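Proteasome assembly chaperone family protein (Pyrococcus furiosus, PDB 5Y9N) probably acts in proteasome assembly, as a five-chain homologue of the PAC2-family assembly chaperones. Local coordinates at residues K8-V13 with G50-L55; T69-F74 with A85-P90. All coordinates share one frame; numbering follows the deposited sequence.

Contact 1 (8-13 with 50-55) and contact 2 (69-74 with 85-90) both reach the same mixed sheet, where strand 47-53 runs beside strand 72-77. Contact 1 adds strand 11-13, outermost within this chain, and lies about 20 Å from the centre of the chain, against contact 2's about 12 Å (centre to centre). Both are partly buried, but contact 1 keeps an exposed member, Asn11, while none of the touching residues of contact 2 is exposed. Contact 1 relies on a ladder of backbone hydrogen bonds; contact 2 has one such bond and draws on packing round Leu72 and a long salt bridge. Both touch the second subunit.

Contact 1: K8-V13 with G50-L55; sequences KPVNLV and GYVDSL
Asn11 and Val13 are zipped to Asp53 and Tyr51 by four backbone hydrogen bonds, two at each antiparallel hydrogen-bonded pair. Asn11 N donates to Asp53 O at 2.9 Å in an almost straight bond (176° at the hydrogen), and Asp53 N returns one to Asn11 O; Val13 and Tyr51 exchange the same two bonds. Beyond the ladder a side chain continues the pairing: Ser54 OG donates to Pro9 O at 2.7 Å, its hydroxyl tilted 26° from the carbonyl plane. Ser54 OG also bonds Phe56 N, which ties the end of the ladder to the following loop.

On the face of Leu12 and Val52, a non-hydrogen-bonded pair, the contacts are apolar. In Val52 a chi1 of -178° sets CG1 anti to the backbone N and CG2 beside it, which turns one methyl to each neighbour: CG1 meets Val10 CG1 at 3.6 Å, and CG2 meets Leu12 CD1 at 3.8 Å. Helix 91-107 covers this face, with Leu93 and Ile97 against Val10.

On the face of Asn11, Val13, Tyr51 and Asp53, the aromatic contact is a CH-pi one. Val13 CB sits over the Tyr51 ring, 4.1 Å from the centroid, and Val13 CG1 reaches Tyr51 CE1 at 3.7 Å; Trp165 of the second subunit meets the ring edge-to-face. With an alanine in place of Tyr51, Val13 would probably lose the ring it rests on, and that tryptophan its aromatic partner. The Asn11 amide and Asp53 carboxylate lie alongside one another without bonding. The whole is a short antiparallel beta ladder, with 11-13 the sheet's outermost strand within this chain.

Contact 2: T69-F74 with A85-P90; sequences TPPLRF and ADIFLP
Leu72 turns its CG beside its own backbone N (chi1 -84°), which carries its two methyls to the Ala85-Leu89 chain, and Arg73, on the other side of the strand, takes chi1 60°, with CG between the backbone N and the carbonyl carbon; its chain runs extended from CG to NE before the guanidinium turns to Asp86. Leu72 CG rests on Ala85 CB at 3.9 Å. Its branches then part: Leu72 CD1 lies at 3.9 Å from Ile87 CG1, the two side chains crossing at about a right angle, while Leu72 CD2 meets Leu89 CD1 tip to tip at 3.8 Å. Ile87 CD1 also reaches Pro71 CB.

Polar contacts gather round Pro71 and Asp86. Asp86 N donates to Pro71 O at 2.9 Å, and Ala85 CA makes a CH...O contact to the same oxygen. Arg73 NH2 and Asp86 OD2 form a long salt bridge, 3.6 Å, with the guanidinium and carboxylate planes 82° apart, so the groups do not pair flat. Arg73 has a stronger polar partner in Tyr75, whose OH is bonded by NE, and NH1 makes a weak bond to Pro70 O.

Beyond the sheet pairing of Leu72 with Ala85, residues 86-90 leave strand 80-85 for helix 91-107, with Pro90 at the N-cap position. The chemistry implies that between these two segments one backbone bond and apolar packing round Leu72 and Pro71 do most of the joining, while the long Arg73-Asp86 pair probably adds only modest electrostatic attraction.

Contact 1: K8-V13 with G50-L55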
loop_
_atom_site.group_PDB
_atom_site.type_symbol
_atom_site.label_atom_id
_atom_site.label_comp_id
_atom_site.label_asym_id
_atom_site.label_seq_id
_atom_site.Cartn_x
_atom_site.Cartn_y
_atom_site.Cartn_z
ATOM N N LYS A 8 9.717 21.202 -3.919
ATOM C CA LYS A 8 8.683 21.611 -2.939
ATOM C C LYS A 8 7.319 21.056 -3.300
ATOM O O LYS A 8 6.870 21.288 -4.407
ATOM C CB LYS A 8 8.599 23.158 -2.821
ATOM C CG LYS A 8 9.221 23.539 -1.523
ATOM C CD LYS A 8 9.361 25.017 -1.162
ATOM C CE LYS A 8 10.332 24.955 -0.005
ATOM N NZ LYS A 8 10.704 26.259 0.551
ATOM N N PRO A 9 6.684 20.291 -2.400
ATOM C CA PRO A 9 5.467 19.560 -2.786
ATOM C C PRO A 9 4.218 20.394 -2.988
ATOM O O PRO A 9 3.338 19.986 -3.734
ATOM C CB PRO A 9 5.266 18.592 -1.609
ATOM C CG PRO A 9 5.930 19.268 -0.446
ATOM C CD PRO A 9 7.095 19.987 -1.025
ATOM N N VAL A 10 4.112 21.525 -2.298
ATOM C CA VAL A 10 2.919 22.369 -2.341
ATOM C C VAL A 10 3.319 23.829 -2.532
ATOM O O VAL A 10 4.108 24.379 -1.757
ATOM C CB VAL A 10 2.121 22.239 -1.041
ATOM C CG1 VAL A 10 0.928 23.197 -1.044
ATOM C CG2 VAL A 10 1.667 20.803 -0.850
ATOM N N ASN A 11 2.725 24.448 -3.558
ATOM C CA ASN A 11 2.903 25.862 -3.850
ATOM C C ASN A 11 1.590 26.560 -3.678
ATOM O O ASN A 11 0.592 26.201 -4.289
ATOM C CB ASN A 11 3.385 26.084 -5.267
ATOM C CG ASN A 11 4.723 25.445 -5.519
ATOM O OD1 ASN A 11 5.723 25.801 -4.893
ATOM N ND2 ASN A 11 4.751 24.483 -6.433
ATOM N N LEU A 12 1.617 27.580 -2.834
ATOM C CA LEU A 12 0.486 28.439 -2.621
ATOM C C LEU A 12 0.640 29.557 -3.642
ATOM O O LEU A 12 1.642 30.259 -3.645
ATOM C CB LEU A 12 0.573 28.965 -1.197
ATOM C CG LEU A 12 -0.693 29.288 -0.460
ATOM C CD1 LEU A 12 -1.584 28.050 -0.443
ATOM C CD2 LEU A 12 -0.321 29.695 0.960
ATOM N N VAL A 13 -0.313 29.681 -4.543
ATOM C CA VAL A 13 -0.369 30.773 -5.503
ATOM C C VAL A 13 -1.438 31.716 -4.992
ATOM O O VAL A 13 -2.620 31.534 -5.239
ATOM C CB VAL A 13 -0.726 30.273 -6.915
ATOM C CG1 VAL A 13 -0.962 31.437 -7.862
ATOM C CG2 VAL A 13 0.373 29.339 -7.426
ATOM N N GLY A 50 -6.633 33.034 -5.799
ATOM C CA GLY A 50 -5.539 32.080 -5.833
ATOM C C GLY A 50 -5.928 30.630 -5.604
ATOM O O GLY A 50 -7.104 30.282 -5.498
ATOM N N TYR A 51 -4.913 29.785 -5.491
ATOM C CA TYR A 51 -5.123 28.360 -5.374
ATOM C C TYR A 51 -3.912 27.618 -4.850
ATOM O O TYR A 51 -2.825 28.164 -4.779
ATOM C CB TYR A 51 -5.555 27.787 -6.737
ATOM C CG TYR A 51 -4.522 27.903 -7.824
ATOM C CD1 TYR A 51 -4.329 29.098 -8.505
ATOM C CD2 TYR A 51 -3.751 26.817 -8.190
ATOM C CE1 TYR A 51 -3.376 29.215 -9.501
ATOM C CE2 TYR A 51 -2.793 26.915 -9.198
ATOM C CZ TYR A 51 -2.611 28.117 -9.849
ATOM O OH TYR A 51 -1.662 28.206 -10.849
ATOM N N VAL A 52 -4.131 26.375 -4.451
ATOM C CA VAL A 52 -3.067 25.463 -4.042
ATOM C C VAL A 52 -2.733 24.611 -5.252
ATOM O O VAL A 52 -3.617 24.135 -5.934
ATOM C CB VAL A 52 -3.487 24.543 -2.887
ATOM C CG1 VAL A 52 -2.352 23.642 -2.464
ATOM C CG2 VAL A 52 -3.950 25.373 -1.697
ATOM N N ASP A 53 -1.441 24.430 -5.476
ATOM C CA ASP A 53 -0.920 23.745 -6.615
ATOM C C ASP A 53 0.022 22.681 -6.114
ATOM O O ASP A 53 0.929 22.991 -5.345
ATOM C CB ASP A 53 -0.158 24.717 -7.500
ATOM C CG ASP A 53 0.349 24.062 -8.766
ATOM O OD1 ASP A 53 -0.426 23.322 -9.435
ATOM O OD2 ASP A 53 1.528 24.295 -9.087
ATOM N N SER A 54 -0.215 21.433 -6.523
ATOM C CA SER A 54 0.602 20.319 -6.078
ATOM C C SER A 54 0.386 19.127 -6.963
ATOM O O SER A 54 -0.740 18.822 -7.313
ATOM C CB SER A 54 0.271 19.923 -4.641
ATOM O OG SER A 54 1.002 18.761 -4.250
ATOM N N LEU A 55 1.466 18.427 -7.269
ATOM C CA LEU A 55 1.407 17.173 -8.013
ATOM C C LEU A 55 0.565 16.126 -7.304
ATOM O O LEU A 55 0.057 15.219 -7.958
ATOM C CB LEU A 55 2.799 16.581 -8.236
ATOM C CG LEU A 55 3.766 17.381 -9.101
ATOM C CD1 LEU A 55 5.154 16.784 -8.993
ATOM C CD2 LEU A 55 3.240 17.482 -10.510
#

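Contact 2: T69-F74 with A85-P90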
loop_
_atom_site.group_PDB
_atom_site.type_symbol
_atom_site.label_atom_id
_atom_site.label_comp_id
_atom_site.label_asym_id
_atom_site.label_seq_id
_atom_site.Cartn_x
_atom_site.Cartn_y
_atom_site.Cartn_z
ATOM N N THR A 69 -12.103 25.948 -12.387
ATOM C CA THR A 69 -11.378 26.336 -11.174
ATOM C C THR A 69 -10.692 25.106 -10.556
ATOM O O THR A 69 -11.189 23.997 -10.718
ATOM C CB THR A 69 -12.298 27.020 -10.131
ATOM O OG1 THR A 69 -12.919 26.044 -9.302
ATOM C CG2 THR A 69 -13.408 27.803 -10.821
ATOM N N PRO A 70 -9.555 25.285 -9.854
ATOM C CA PRO A 70 -8.933 24.162 -9.173
ATOM C C PRO A 70 -9.686 23.728 -7.944
ATOM O O PRO A 70 -10.459 24.493 -7.392
ATOM C CB PRO A 70 -7.567 24.696 -8.732
ATOM C CG PRO A 70 -7.418 26.012 -9.364
ATOM C CD PRO A 70 -8.805 26.517 -9.607
ATOM N N PRO A 71 -9.439 22.487 -7.498
ATOM C CA PRO A 71 -10.185 21.955 -6.360
ATOM C C PRO A 71 -9.870 22.622 -5.016
ATOM O O PRO A 71 -10.718 22.594 -4.125
ATOM C CB PRO A 71 -9.772 20.486 -6.338
ATOM C CG PRO A 71 -8.474 20.439 -7.063
ATOM C CD PRO A 71 -8.574 21.477 -8.120
ATOM N N LEU A 72 -8.661 23.153 -4.847
ATOM C CA LEU A 72 -8.297 23.919 -3.658
ATOM C C LEU A 72 -8.035 25.341 -4.062
ATOM O O LEU A 72 -7.076 25.607 -4.762
ATOM C CB LEU A 72 -7.036 23.365 -2.975
ATOM C CG LEU A 72 -7.246 22.197 -2.021
ATOM C CD1 LEU A 72 -7.757 20.973 -2.741
ATOM C CD2 LEU A 72 -5.957 21.904 -1.309
ATOM N N ARG A 73 -8.879 26.255 -3.601
ATOM C CA ARG A 73 -8.815 27.632 -4.063
ATOM C C ARG A 73 -9.055 28.638 -2.937
ATOM O O ARG A 73 -9.526 28.299 -1.845
ATOM C CB ARG A 73 -9.752 27.831 -5.227
ATOM C CG ARG A 73 -11.192 27.550 -4.916
ATOM C CD ARG A 73 -12.025 27.313 -6.213
ATOM N NE ARG A 73 -13.394 26.936 -5.870
ATOM C CZ ARG A 73 -13.776 25.767 -5.339
ATOM N NH1 ARG A 73 -12.897 24.793 -5.091
ATOM N NH2 ARG A 73 -15.050 25.563 -5.050
ATOM N N PHE A 74 -8.698 29.877 -3.238
ATOM C CA PHE A 74 -8.861 31.005 -2.327
ATOM C C PHE A 74 -9.709 32.096 -2.975
ATOM O O PHE A 74 -9.485 32.472 -4.131
ATOM C CB PHE A 74 -7.489 31.541 -1.945
ATOM C CG PHE A 74 -6.620 30.521 -1.280
ATOM C CD1 PHE A 74 -6.780 30.239 0.073
ATOM C CD2 PHE A 74 -5.664 29.836 -1.998
ATOM C CE1 PHE A 74 -5.990 29.297 0.710
ATOM C CE2 PHE A 74 -4.853 28.896 -1.371
ATOM C CZ PHE A 74 -5.034 28.614 -0.014
ATOM N N ALA A 85 -11.955 23.911 -0.368
ATOM C CA ALA A 85 -11.519 22.684 -1.034
ATOM C C ALA A 85 -12.743 21.835 -1.405
ATOM O O ALA A 85 -13.724 21.799 -0.667
ATOM C CB ALA A 85 -10.584 21.911 -0.116
ATOM N N ASP A 86 -12.680 21.157 -2.545
ATOM C CA ASP A 86 -13.760 20.219 -2.929
ATOM C C ASP A 86 -13.399 18.736 -2.840
ATOM O O ASP A 86 -14.145 17.901 -3.297
ATOM C CB ASP A 86 -14.291 20.583 -4.310
ATOM C CG ASP A 86 -15.267 21.738 -4.277
ATOM O OD1 ASP A 86 -15.472 22.332 -3.221
ATOM O OD2 ASP A 86 -15.849 22.029 -5.328
ATOM N N ILE A 87 -12.289 18.407 -2.199
ATOM C CA ILE A 87 -11.837 17.051 -2.061
ATOM C C ILE A 87 -11.268 16.861 -0.674
ATOM O O ILE A 87 -10.768 17.798 -0.061
ATOM C CB ILE A 87 -10.781 16.685 -3.113
ATOM C CG1 ILE A 87 -9.557 17.548 -3.020
ATOM C CG2 ILE A 87 -11.355 16.878 -4.511
ATOM C CD1 ILE A 87 -8.537 17.264 -4.111
ATOM N N PHE A 88 -11.360 15.637 -0.167
ATOM C CA PHE A 88 -10.640 15.269 1.028
ATOM C C PHE A 88 -9.243 15.023 0.565
ATOM O O PHE A 88 -9.021 14.798 -0.600
ATOM C CB PHE A 88 -11.273 14.057 1.688
ATOM C CG PHE A 88 -12.647 14.340 2.220
ATOM C CD1 PHE A 88 -12.818 14.813 3.516
ATOM C CD2 PHE A 88 -13.780 14.162 1.406
ATOM C CE1 PHE A 88 -14.091 15.062 4.010
ATOM C CE2 PHE A 88 -15.052 14.427 1.889
ATOM C CZ PHE A 88 -15.216 14.852 3.196
ATOM N N LEU A 89 -8.296 15.144 1.480
ATOM C CA LEU A 89 -6.887 15.000 1.134
ATOM C C LEU A 89 -6.209 14.130 2.157
ATOM O O LEU A 89 -6.604 14.119 3.325
ATOM C CB LEU A 89 -6.235 16.353 1.155
ATOM C CG LEU A 89 -6.673 17.294 0.033
ATOM C CD1 LEU A 89 -6.735 18.726 0.551
ATOM C CD2 LEU A 89 -5.777 17.147 -1.174
ATOM N N PRO A 90 -5.170 13.412 1.740
ATOM C CA PRO A 90 -4.462 12.571 2.727
ATOM C C PRO A 90 -3.733 13.392 3.798
ATOM O O PRO A 90 -3.319 14.517 3.526
ATOM C CB PRO A 90 -3.482 11.743 1.876
ATOM C CG PRO A 90 -3.441 12.398 0.519
ATOM C CD PRO A 90 -4.603 13.336 0.384
#